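Local structure of light Chain (Clostridium botulinum, 6BVD) at residues F139-K142 with I148-Q151; Y28-N33 with N133-S138; Y23-P26 with S32-Y35; T34-F39 with W46-R51. The protein is the zinc metalloprotease light chain of a mosaic botulinum neurotoxin, and probably cleaves a SNARE protein in nerve terminals, as its relatives do. All coordinates share one frame; numbering follows the deposited sequence.

Contact 1. Residues F139-K142 with I148-Q151; sequences FNVK and IVQQ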
loop_
_atom_site.group_PDB
_atom_site.type_symbol
_atom_site.label_atom_id
_atom_site.label_comp_id
_atom_site.label_asym_id
_atom_site.label_seq_id
_atom_site.Cartn_x
_atom_site.Cartn_y
_atom_site.Cartn_z
ATOM N N PHE A 139 25.885 -12.223 -15.353
ATOM C CA PHE A 139 26.668 -10.985 -15.437
ATOM C C PHE A 139 27.570 -10.814 -14.221
ATOM O O PHE A 139 27.293 -11.374 -13.147
ATOM C CB PHE A 139 25.759 -9.753 -15.578
ATOM C CG PHE A 139 24.571 -9.757 -14.632
ATOM C CD1 PHE A 139 24.696 -9.305 -13.325
ATOM C CD2 PHE A 139 23.321 -10.209 -15.071
ATOM C CE1 PHE A 139 23.613 -9.301 -12.432
ATOM C CE2 PHE A 139 22.215 -10.219 -14.190
ATOM C CZ PHE A 139 22.370 -9.772 -12.855
ATOM N N ASN A 140 28.638 -10.033 -14.386
ATOM C CA ASN A 140 29.464 -9.652 -13.230
ATOM C C ASN A 140 28.785 -8.679 -12.273
ATOM O O ASN A 140 28.141 -7.714 -12.695
ATOM C CB ASN A 140 30.797 -9.034 -13.682
ATOM C CG ASN A 140 31.790 -10.075 -14.150
ATOM O OD1 ASN A 140 31.452 -11.251 -14.223
ATOM N ND2 ASN A 140 33.023 -9.658 -14.434
ATOM N N VAL A 141 28.953 -8.912 -10.969
ATOM C CA VAL A 141 28.537 -7.926 -9.976
ATOM C C VAL A 141 29.692 -7.646 -9.004
ATOM O O VAL A 141 30.521 -8.522 -8.728
ATOM C CB VAL A 141 27.280 -8.348 -9.159
ATOM C CG1 VAL A 141 26.180 -8.882 -10.077
ATOM C CG2 VAL A 141 27.605 -9.345 -8.080
ATOM N N LYS A 142 29.770 -6.412 -8.538
ATOM C CA LYS A 142 30.836 -6.012 -7.628
ATOM C C LYS A 142 30.270 -5.825 -6.213
ATOM O O LYS A 142 29.333 -5.037 -5.989
ATOM C CB LYS A 142 31.527 -4.753 -8.155
ATOM C CG LYS A 142 32.718 -4.275 -7.325
ATOM C CD LYS A 142 33.236 -2.943 -7.841
ATOM C CE LYS A 142 33.921 -3.097 -9.203
ATOM N NZ LYS A 142 34.295 -1.758 -9.778
ATOM N N ILE A 148 34.501 -9.397 -7.162
ATOM C CA ILE A 148 33.684 -9.518 -8.373
ATOM C C ILE A 148 33.266 -10.977 -8.519
ATOM O O ILE A 148 34.123 -11.871 -8.538
ATOM C CB ILE A 148 34.488 -8.995 -9.562
ATOM C CG1 ILE A 148 34.750 -7.504 -9.333
ATOM C CG2 ILE A 148 33.797 -9.298 -10.915
ATOM C CD1 ILE A 148 35.686 -6.879 -10.324
ATOM N N VAL A 149 31.964 -11.223 -8.599
ATOM C CA VAL A 149 31.428 -12.566 -8.785
ATOM C C VAL A 149 30.404 -12.581 -9.938
ATOM O O VAL A 149 29.968 -11.513 -10.397
ATOM C CB VAL A 149 30.748 -13.101 -7.476
ATOM C CG1 VAL A 149 31.757 -13.161 -6.326
ATOM C CG2 VAL A 149 29.534 -12.232 -7.045
ATOM N N GLN A 150 30.008 -13.775 -10.388
ATOM C CA GLN A 150 29.012 -13.899 -11.460
ATOM C C GLN A 150 27.653 -14.174 -10.822
ATOM O O GLN A 150 27.551 -14.839 -9.794
ATOM C CB GLN A 150 29.349 -15.011 -12.457
ATOM C CG GLN A 150 30.460 -14.689 -13.452
ATOM C CD GLN A 150 30.482 -15.653 -14.646
ATOM O OE1 GLN A 150 29.755 -16.648 -14.671
ATOM N NE2 GLN A 150 31.320 -15.353 -15.642
ATOM N N GLN A 151 26.608 -13.653 -11.441
ATOM C CA GLN A 151 25.267 -13.790 -10.908
ATOM C C GLN A 151 24.276 -14.002 -12.062
ATOM O O GLN A 151 24.495 -13.506 -13.151
ATOM C CB GLN A 151 24.929 -12.555 -10.096
ATOM C CG GLN A 151 23.566 -12.543 -9.536
ATOM C CD GLN A 151 23.560 -11.894 -8.185
ATOM O OE1 GLN A 151 24.617 -11.674 -7.582
ATOM N NE2 GLN A 151 22.382 -11.560 -7.708
#

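Contact 2. Residues Y28-N33 with N133-S138; sequences YYETSN and NNRTVS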
loop_
_atom_site.group_PDB
_atom_site.type_symbol
_atom_site.label_atom_id
_atom_site.label_comp_id
_atom_site.label_asym_id
_atom_site.label_seq_id
_atom_site.Cartn_x
_atom_site.Cartn_y
_atom_site.Cartn_z
ATOM N N TYR A 28 26.548 -6.304 -22.543
ATOM C CA TYR A 28 27.177 -5.425 -23.543
ATOM C C TYR A 28 28.184 -4.423 -22.916
ATOM O O TYR A 28 28.868 -3.701 -23.653
ATOM C CB TYR A 28 26.118 -4.655 -24.368
ATOM C CG TYR A 28 25.111 -5.538 -25.081
ATOM C CD1 TYR A 28 25.518 -6.629 -25.830
ATOM C CD2 TYR A 28 23.735 -5.287 -24.975
ATOM C CE1 TYR A 28 24.587 -7.445 -26.490
ATOM C CE2 TYR A 28 22.801 -6.093 -25.613
ATOM C CZ TYR A 28 23.232 -7.179 -26.362
ATOM O OH TYR A 28 22.315 -7.982 -27.010
ATOM N N TYR A 29 28.328 -4.402 -21.584
ATOM C CA TYR A 29 29.294 -3.495 -20.947
ATOM C C TYR A 29 30.588 -4.255 -20.518
ATOM O O TYR A 29 31.400 -3.760 -19.710
ATOM C CB TYR A 29 28.663 -2.776 -19.745
ATOM C CG TYR A 29 27.689 -1.659 -20.138
ATOM C CD1 TYR A 29 28.156 -0.378 -20.425
ATOM C CD2 TYR A 29 26.305 -1.896 -20.250
ATOM C CE1 TYR A 29 27.294 0.639 -20.819
ATOM C CE2 TYR A 29 25.435 -0.871 -20.616
ATOM C CZ TYR A 29 25.932 0.387 -20.891
ATOM O OH TYR A 29 25.091 1.399 -21.258
ATOM N N GLU A 30 30.766 -5.448 -21.062
ATOM C CA GLU A 30 31.856 -6.327 -20.635
ATOM C C GLU A 30 33.235 -5.736 -20.983
ATOM O O GLU A 30 34.107 -5.667 -20.136
ATOM C CB GLU A 30 31.723 -7.716 -21.271
ATOM C CG GLU A 30 30.437 -8.478 -20.970
ATOM C CD GLU A 30 29.300 -8.113 -21.931
ATOM O OE1 GLU A 30 29.570 -7.436 -22.939
ATOM O OE2 GLU A 30 28.148 -8.533 -21.685
ATOM N N THR A 31 33.411 -5.267 -22.214
ATOM C CA THR A 31 34.729 -4.797 -22.649
ATOM C C THR A 31 35.095 -3.493 -21.977
ATOM O O THR A 31 36.234 -3.312 -21.537
ATOM C CB THR A 31 34.785 -4.633 -24.173
ATOM O OG1 THR A 31 34.640 -5.930 -24.759
ATOM C CG2 THR A 31 36.130 -4.059 -24.615
ATOM N N SER A 32 34.137 -2.575 -21.904
ATOM C CA SER A 32 34.398 -1.332 -21.225
ATOM C C SER A 32 34.472 -1.538 -19.701
ATOM O O SER A 32 34.965 -0.670 -18.991
ATOM C CB SER A 32 33.350 -0.294 -21.597
ATOM O OG SER A 32 32.081 -0.666 -21.076
ATOM N N ASN A 33 33.969 -2.664 -19.206
ATOM C CA ASN A 33 33.949 -2.956 -17.758
ATOM C C ASN A 33 33.249 -1.873 -16.919
ATOM O O ASN A 33 33.764 -1.450 -15.872
ATOM C CB ASN A 33 35.383 -3.144 -17.234
ATOM C CG ASN A 33 35.647 -4.543 -16.745
ATOM O OD1 ASN A 33 34.744 -5.249 -16.309
ATOM N ND2 ASN A 33 36.916 -4.965 -16.828
ATOM N N ASN A 133 28.489 -19.266 -18.616
ATOM C CA ASN A 133 29.482 -18.204 -18.683
ATOM C C ASN A 133 29.381 -17.344 -19.932
ATOM O O ASN A 133 30.348 -17.220 -20.701
ATOM C CB ASN A 133 30.897 -18.795 -18.583
ATOM C CG ASN A 133 31.156 -19.852 -19.630
ATOM O OD1 ASN A 133 30.232 -20.459 -20.175
ATOM N ND2 ASN A 133 32.426 -20.068 -19.936
ATOM N N ASN A 134 28.192 -16.805 -20.196
ATOM C CA ASN A 134 28.082 -15.780 -21.217
ATOM C C ASN A 134 26.926 -14.802 -20.893
ATOM O O ASN A 134 26.123 -15.040 -19.959
ATOM C CB ASN A 134 27.927 -16.410 -22.602
ATOM C CG ASN A 134 26.637 -17.186 -22.767
ATOM O OD1 ASN A 134 25.555 -16.602 -22.728
ATOM N ND2 ASN A 134 26.741 -18.492 -23.031
ATOM N N ARG A 135 26.853 -13.708 -21.654
ATOM C CA ARG A 135 26.048 -12.558 -21.275
ATOM C C ARG A 135 24.552 -12.768 -21.403
ATOM O O ARG A 135 23.778 -11.917 -20.923
ATOM C CB ARG A 135 26.431 -11.339 -22.094
ATOM C CG ARG A 135 26.078 -11.462 -23.547
ATOM C CD ARG A 135 25.923 -10.101 -24.145
ATOM N NE ARG A 135 27.229 -9.518 -24.462
ATOM C CZ ARG A 135 27.716 -9.374 -25.691
ATOM N NH1 ARG A 135 27.061 -9.843 -26.750
ATOM N NH2 ARG A 135 28.915 -8.839 -25.851
ATOM N N THR A 136 24.128 -13.881 -21.985
ATOM C CA THR A 136 22.673 -14.149 -22.066
ATOM C C THR A 136 22.072 -14.759 -20.796
ATOM O O THR A 136 20.845 -14.797 -20.675
ATOM C CB THR A 136 22.314 -15.104 -23.230
ATOM O OG1 THR A 136 22.938 -16.388 -23.066
ATOM C CG2 THR A 136 22.675 -14.480 -24.627
ATOM N N VAL A 137 22.917 -15.259 -19.875
ATOM C CA VAL A 137 22.430 -15.932 -18.672
ATOM C C VAL A 137 23.075 -15.411 -17.358
ATOM O O VAL A 137 22.489 -15.540 -16.306
ATOM C CB VAL A 137 22.647 -17.471 -18.758
ATOM C CG1 VAL A 137 21.733 -18.067 -19.807
ATOM C CG2 VAL A 137 24.153 -17.833 -19.039
ATOM N N SER A 138 24.243 -14.775 -17.415
ATOM C CA SER A 138 24.806 -14.237 -16.186
ATOM C C SER A 138 25.577 -12.944 -16.430
ATOM O O SER A 138 25.833 -12.561 -17.573
ATOM C CB SER A 138 25.691 -15.310 -15.520
ATOM O OG SER A 138 26.817 -15.541 -16.324
#

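Contact 3. Residues Y23-P26 with S32-Y35; sequences YIRP and SNTY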
loop_
_atom_site.group_PDB
_atom_site.type_symbol
_atom_site.label_atom_id
_atom_site.label_comp_id
_atom_site.label_asym_id
_atom_site.label_seq_id
_atom_site.Cartn_x
_atom_site.Cartn_y
_atom_site.Cartn_z
ATOM N N TYR A 23 26.591 -3.342 -7.263
ATOM C CA TYR A 23 26.953 -2.804 -8.578
ATOM C C TYR A 23 26.926 -3.885 -9.636
ATOM O O TYR A 23 27.455 -4.985 -9.422
ATOM C CB TYR A 23 28.329 -2.130 -8.533
ATOM C CG TYR A 23 28.217 -0.689 -8.070
ATOM C CD1 TYR A 23 28.244 0.368 -8.979
ATOM C CD2 TYR A 23 28.051 -0.391 -6.726
ATOM C CE1 TYR A 23 28.120 1.684 -8.554
ATOM C CE2 TYR A 23 27.928 0.911 -6.291
ATOM C CZ TYR A 23 27.971 1.942 -7.201
ATOM O OH TYR A 23 27.848 3.225 -6.742
ATOM N N ILE A 24 26.312 -3.628 -10.790
ATOM C CA ILE A 24 26.332 -4.700 -11.761
ATOM C C ILE A 24 26.912 -4.233 -13.090
ATOM O O ILE A 24 26.794 -3.075 -13.470
ATOM C CB ILE A 24 24.939 -5.313 -11.997
ATOM C CG1 ILE A 24 24.088 -4.427 -12.876
ATOM C CG2 ILE A 24 24.242 -5.580 -10.701
ATOM C CD1 ILE A 24 22.653 -4.956 -13.001
ATOM N N ARG A 25 27.555 -5.157 -13.780
ATOM C CA ARG A 25 28.115 -4.902 -15.124
ATOM C C ARG A 25 27.116 -5.448 -16.117
ATOM O O ARG A 25 27.068 -6.656 -16.313
ATOM C CB ARG A 25 29.475 -5.589 -15.303
ATOM C CG ARG A 25 30.202 -5.164 -16.600
ATOM C CD ARG A 25 31.562 -5.915 -16.765
ATOM N NE ARG A 25 31.359 -7.340 -17.064
ATOM C CZ ARG A 25 32.340 -8.177 -17.377
ATOM N NH1 ARG A 25 33.569 -7.716 -17.454
ATOM N NH2 ARG A 25 32.089 -9.455 -17.633
ATOM N N PRO A 26 26.281 -4.578 -16.715
ATOM C CA PRO A 26 25.161 -5.173 -17.460
ATOM C C PRO A 26 25.589 -5.715 -18.841
ATOM O O PRO A 26 26.703 -5.444 -19.292
ATOM C CB PRO A 26 24.118 -4.013 -17.535
ATOM C CG PRO A 26 24.811 -2.790 -17.174
ATOM C CD PRO A 26 26.180 -3.117 -16.590
ATOM N N SER A 32 34.137 -2.575 -21.904
ATOM C CA SER A 32 34.398 -1.332 -21.225
ATOM C C SER A 32 34.472 -1.538 -19.701
ATOM O O SER A 32 34.965 -0.670 -18.991
ATOM C CB SER A 32 33.350 -0.294 -21.597
ATOM O OG SER A 32 32.081 -0.666 -21.076
ATOM N N ASN A 33 33.969 -2.664 -19.206
ATOM C CA ASN A 33 33.949 -2.956 -17.758
ATOM C C ASN A 33 33.249 -1.873 -16.919
ATOM O O ASN A 33 33.764 -1.450 -15.872
ATOM C CB ASN A 33 35.383 -3.144 -17.234
ATOM C CG ASN A 33 35.647 -4.543 -16.745
ATOM O OD1 ASN A 33 34.744 -5.249 -16.309
ATOM N ND2 ASN A 33 36.916 -4.965 -16.828
ATOM N N THR A 34 32.068 -1.447 -17.354
ATOM C CA THR A 34 31.332 -0.366 -16.720
ATOM C C THR A 34 30.315 -0.940 -15.735
ATOM O O THR A 34 29.524 -1.805 -16.109
ATOM C CB THR A 34 30.553 0.465 -17.766
ATOM O OG1 THR A 34 31.413 0.832 -18.835
ATOM C CG2 THR A 34 29.915 1.700 -17.146
ATOM N N TYR A 35 30.328 -0.465 -14.490
ATOM C CA TYR A 35 29.386 -0.955 -13.465
ATOM C C TYR A 35 28.381 0.119 -13.102
ATOM O O TYR A 35 28.690 1.289 -13.155
ATOM C CB TYR A 35 30.124 -1.405 -12.198
ATOM C CG TYR A 35 30.837 -2.744 -12.336
ATOM C CD1 TYR A 35 30.286 -3.905 -11.797
ATOM C CD2 TYR A 35 32.042 -2.851 -13.026
ATOM C CE1 TYR A 35 30.912 -5.124 -11.911
ATOM C CE2 TYR A 35 32.685 -4.080 -13.146
ATOM C CZ TYR A 35 32.123 -5.210 -12.592
ATOM O OH TYR A 35 32.752 -6.430 -12.720
#

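Contact 4. Residues T34-F39 with W46-R51; sequences TYFKAF and WIIPER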
loop_
_atom_site.group_PDB
_atom_site.type_symbol
_atom_site.label_atom_id
_atom_site.label_comp_id
_atom_site.label_asym_id
_atom_site.label_seq_id
_atom_site.Cartn_x
_atom_site.Cartn_y
_atom_site.Cartn_z
ATOM N N THR A 34 32.068 -1.447 -17.354
ATOM C CA THR A 34 31.332 -0.366 -16.720
ATOM C C THR A 34 30.315 -0.940 -15.735
ATOM O O THR A 34 29.524 -1.805 -16.109
ATOM C CB THR A 34 30.553 0.465 -17.766
ATOM O OG1 THR A 34 31.413 0.832 -18.835
ATOM C CG2 THR A 34 29.915 1.700 -17.146
ATOM N N TYR A 35 30.328 -0.465 -14.490
ATOM C CA TYR A 35 29.386 -0.955 -13.465
ATOM C C TYR A 35 28.381 0.119 -13.102
ATOM O O TYR A 35 28.690 1.289 -13.155
ATOM C CB TYR A 35 30.124 -1.405 -12.198
ATOM C CG TYR A 35 30.837 -2.744 -12.336
ATOM C CD1 TYR A 35 30.286 -3.905 -11.797
ATOM C CD2 TYR A 35 32.042 -2.851 -13.026
ATOM C CE1 TYR A 35 30.912 -5.124 -11.911
ATOM C CE2 TYR A 35 32.685 -4.080 -13.146
ATOM C CZ TYR A 35 32.123 -5.210 -12.592
ATOM O OH TYR A 35 32.752 -6.430 -12.720
ATOM N N PHE A 36 27.174 -0.309 -12.732
ATOM C CA PHE A 36 26.076 0.581 -12.382
ATOM C C PHE A 36 25.456 0.128 -11.069
ATOM O O PHE A 36 25.241 -1.071 -10.868
ATOM C CB PHE A 36 24.969 0.570 -13.454
ATOM C CG PHE A 36 25.408 1.086 -14.807
ATOM C CD1 PHE A 36 25.098 2.378 -15.218
ATOM C CD2 PHE A 36 26.065 0.258 -15.677
ATOM C CE1 PHE A 36 25.483 2.843 -16.467
ATOM C CE2 PHE A 36 26.458 0.702 -16.945
ATOM C CZ PHE A 36 26.185 2.000 -17.342
ATOM N N LYS A 37 25.110 1.082 -10.217
ATOM C CA LYS A 37 24.388 0.779 -8.976
ATOM C C LYS A 37 22.980 0.248 -9.318
ATOM O O LYS A 37 22.219 0.899 -10.056
ATOM C CB LYS A 37 24.313 2.018 -8.090
ATOM C CG LYS A 37 23.927 1.705 -6.645
ATOM C CD LYS A 37 23.897 2.929 -5.787
ATOM C CE LYS A 37 23.679 2.560 -4.316
ATOM N NZ LYS A 37 23.793 3.739 -3.437
ATOM N N ALA A 38 22.658 -0.939 -8.815
ATOM C CA ALA A 38 21.394 -1.628 -9.169
ATOM C C ALA A 38 20.628 -2.096 -7.940
ATOM O O ALA A 38 21.233 -2.332 -6.853
ATOM C CB ALA A 38 21.703 -2.813 -10.107
ATOM N N PHE A 39 19.294 -2.221 -8.104
ATOM C CA PHE A 39 18.347 -2.410 -6.987
ATOM C C PHE A 39 17.419 -3.588 -7.305
ATOM O O PHE A 39 16.775 -3.610 -8.347
ATOM C CB PHE A 39 17.572 -1.093 -6.740
ATOM C CG PHE A 39 18.469 0.096 -6.476
ATOM C CD1 PHE A 39 18.681 0.559 -5.190
ATOM C CD2 PHE A 39 19.125 0.734 -7.524
ATOM C CE1 PHE A 39 19.481 1.640 -4.949
ATOM C CE2 PHE A 39 19.955 1.788 -7.297
ATOM C CZ PHE A 39 20.143 2.258 -5.997
ATOM N N TRP A 46 16.235 -6.649 -11.534
ATOM C CA TRP A 46 17.067 -5.530 -11.101
ATOM C C TRP A 46 16.634 -4.276 -11.780
ATOM O O TRP A 46 16.303 -4.297 -12.973
ATOM C CB TRP A 46 18.569 -5.787 -11.433
ATOM C CG TRP A 46 19.106 -6.890 -10.607
ATOM C CD1 TRP A 46 19.034 -8.210 -10.876
ATOM C CD2 TRP A 46 19.746 -6.761 -9.319
ATOM N NE1 TRP A 46 19.613 -8.929 -9.835
ATOM C CE2 TRP A 46 20.049 -8.061 -8.872
ATOM C CE3 TRP A 46 20.095 -5.669 -8.512
ATOM C CZ2 TRP A 46 20.721 -8.309 -7.641
ATOM C CZ3 TRP A 46 20.755 -5.914 -7.275
ATOM C CH2 TRP A 46 21.041 -7.227 -6.859
ATOM N N ILE A 47 16.662 -3.178 -11.041
ATOM C CA ILE A 47 16.449 -1.866 -11.642
ATOM C C ILE A 47 17.716 -1.020 -11.641
ATOM O O ILE A 47 18.370 -0.863 -10.594
ATOM C CB ILE A 47 15.333 -1.088 -10.903
ATOM C CG1 ILE A 47 14.047 -1.911 -10.913
ATOM C CG2 ILE A 47 15.139 0.335 -11.508
ATOM C CD1 ILE A 47 12.930 -1.348 -10.070
ATOM N N ILE A 48 18.058 -0.471 -12.814
ATOM C CA ILE A 48 19.062 0.576 -12.875
ATOM C C ILE A 48 18.383 1.898 -13.232
ATOM O O ILE A 48 18.056 2.144 -14.394
ATOM C CB ILE A 48 20.169 0.258 -13.891
ATOM C CG1 ILE A 48 20.823 -1.094 -13.552
ATOM C CG2 ILE A 48 21.184 1.429 -13.952
ATOM C CD1 ILE A 48 21.810 -1.612 -14.605
ATOM N N PRO A 49 18.175 2.765 -12.230
ATOM C CA PRO A 49 17.312 3.936 -12.474
ATOM C C PRO A 49 18.052 5.076 -13.174
ATOM O O PRO A 49 18.191 6.172 -12.646
ATOM C CB PRO A 49 16.867 4.328 -11.072
ATOM C CG PRO A 49 18.101 3.989 -10.220
ATOM C CD PRO A 49 18.677 2.723 -10.840
ATOM N N GLU A 50 18.561 4.780 -14.364
ATOM C CA GLU A 50 19.281 5.716 -15.188
ATOM C C GLU A 50 18.757 5.658 -16.609
ATOM O O GLU A 50 18.169 4.632 -17.013
ATOM C CB GLU A 50 20.805 5.409 -15.190
ATOM C CG GLU A 50 21.433 5.392 -13.793
ATOM C CD GLU A 50 22.924 5.182 -13.808
ATOM O OE1 GLU A 50 23.575 5.659 -14.769
ATOM O OE2 GLU A 50 23.454 4.561 -12.848
ATOM N N ARG A 51 19.050 6.696 -17.391
ATOM C CA ARG A 51 18.709 6.694 -18.821
ATOM C C ARG A 51 19.428 5.582 -19.561
ATOM O O ARG A 51 20.637 5.308 -19.334
ATOM C CB ARG A 51 19.024 8.042 -19.496
ATOM C CG ARG A 51 18.362 9.259 -18.874
ATOM C CD ARG A 51 16.844 9.324 -19.125
ATOM N NE ARG A 51 16.479 9.594 -20.529
ATOM C CZ ARG A 51 16.370 10.821 -21.048
ATOM N NH1 ARG A 51 16.629 11.890 -20.289
ATOM N NH2 ARG A 51 15.994 10.986 -22.330
HETATM O O HOH W 1 25.800 3.909 -11.182
HETATM O O HOH W 2 22.292 3.707 -10.715
#

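Contact 1. Residues F139-K142 with I148-Q151
Val141 and Val149 face each other in the antiparallel beta hairpin of strands 138-142 and 148-152. Val141 N donates to Val149 O at 2.9 Å, a nearly straight bond that meets the carbonyl almost end-on (N-H...O 169°). Val149 N returns a bond to Val141 O. Two residues along, Phe139 and Gln151 form a second hydrogen-bonded pair, again with two backbone bonds. On the face of the two valines, Val141 CG2 meets Val149 CG2 at 3.6 Å. The CB of Gln151 lies against Val141 CG1, and its bent chain brings OE1 to 3.8 Å from Val141 CG2. Asn140 and Ile148 lie on the other face. There the amide nitrogen ND2 of Asn140 rests on Ile148 CG2 at 3.6 Å, while OD1 sits near Gln150 CG. Next outward, backbone bonds between Asn140 and Arg25 and between Lys142 and Tyr23 join the hairpin to the segment 23-26 at its side. Val141 packs on Ile22 and Ile24 of strand 21-24. The Phe139 side chain is placed by its first torsion (chi1 45°), which sets CG between the backbone N and carbonyl carbon. Its ring takes Gln151 O over the centre of one face, 3.9 Å above the plane.

Contact 2. Residues Y28-N33 with N133-S138
Arg135 reaches from the loop before strand 138-142 to Glu30 and Tyr28, in the loop that links strands 21-24 and 36-40. The arginine grips the carboxylate side-on, with NE and NH2. Arg135 NE donates to Glu30 OE2 at 3.1 Å, and Arg135 NH2 donates to Glu30 OE1 at 3.3 Å. Both oxygens lie close to the guanidinium plane. The carboxylate is turned 39° from that plane, and the nitrogens meet its oxygens from above the carboxylate plane. Glu30 is bent at its second torsion (chi2 86°), which curls the carboxylate back toward its own loop. There Glu30 OE2 also accepts from Tyr28 N at 2.9 Å. Tyr28 N and Arg135 NE come to this oxygen from opposite faces of the carboxylate. Tyr28 covers one face of the guanidinium: its CD1 stands 3.5 Å above the plane, over the centre. The ring is inclined by 55° and meets the guanidinium through its edge, with CE1 at 3.5 Å from Arg135 NH1. Tyr28 OH bonds to Ile173 N, and Arg135 NH1 bonds to Ile173 O, so both side chains are tied to a third loop. Asn134 OD1 accepts from Thr136 N in an Asx turn around Arg135. The neighbouring guanidinium and the N-H of Tyr28 probably stabilise the ionised form of Glu30, and the salt bridge joins two surface loops far apart in sequence.

Contact 3. Residues Y23-P26 with S32-Y35
The Tyr35 ring carries Arg25 CB over one face, a CH-pi contact 3.8 Å from the ring centroid. The methylene lies off-centre, toward the rim. The backbone of Tyr23 meets the ring at its edge, where Tyr23 O is 3.8 Å from Tyr35 CD1. The Tyr23 ring is a looser neighbour: its CD1 lies 4.1 Å from Tyr35 CB. At the edge of the Arg25 guanidinium is the amide of Asn33. Arg25 NH1 donates to Asn33 OD1 at 3.0 Å, with the oxygen near the guanidinium plane. The nitrogen, however, stands above the plane of the Asn33 amide, 46° out of it. Arg25 reaches this point because CG is turned away from its backbone N (chi1 -171°) and the chain bends at chi3. On the way, Arg25 CG passes 3.5 Å from Thr34 O. The backbones meet through CA-H...O contacts, such as Tyr35 CA to Ile24 O at 3.3 Å. This is the connection between the neighbouring antiparallel strands 21-24 and 36-40, where the chain turns back. Tyr35 also makes a cation-pi contact with Lys142. The aliphatic base of Arg25 covers an aromatic ring, while its guanidinium, probably charged, gives one hydrogen bond to a neutral amide.

Contact 4. Residues T34-F39 with W46-R51
In the beta hairpin of strands 36-40 and 45-48, Phe39 and Ile47 form an antiparallel hydrogen-bonded pair. Ile47 N donates to Phe39 O at 2.7 Å, and Phe39 N donates back to Ile47 O at 3.0 Å. Ala38 CB sits 3.6 Å from Trp46 CE3. The indole presents its edge to the chain, with CZ3 near Ala38 O. Ile48 lies beside Ala38 through CG1 and beside Phe36 CB through CG2, the latter at 3.9 Å. On the Phe39 side, Pro49 CD meets Phe39 CE2, and the two side chains cross at about a right angle. The hairpin is internal to the mixed sheet of the protease: strand 21-24 flanks one arm and strand 155-158 the other. Helix 83-100 packs on Phe39, Ile47 and Pro49. Pro49 centres an inverse gamma turn, closed by the bond from Glu50 N to Ile48 O. The Glu50 chain then extends back to the first arm. Its carboxylate lies at the edge of the Phe36 ring, with the two planes 56° apart. Two waters complete the join at Glu50 OE2, both donating to it. One accepts from Lys37 N; the other also donates to Lys37 O and lies 2.6 Å from Glu50 OE2.

Contacts 1, 3 and 4 all reach one mixed sheet, in which strands 148-152, 138-142, 21-24, 36-40 and 45-48 lie side by side in that order. Contact 3 is central: its centre is about 9 Å from those of contacts 1 and 4, which are about 14 Å apart. Along the chain contact 3 runs directly into contact 4, sharing Thr34 and Tyr35; contact 1 comes much later. Contact 2, centred about 8 Å from contact 3, shares Ser32 and Asn33 with it and ends just before contact 1, so contact 4 falls between its two segments in sequence. The early strands and the later hairpin are therefore fastened both through the sheet and through surface loops.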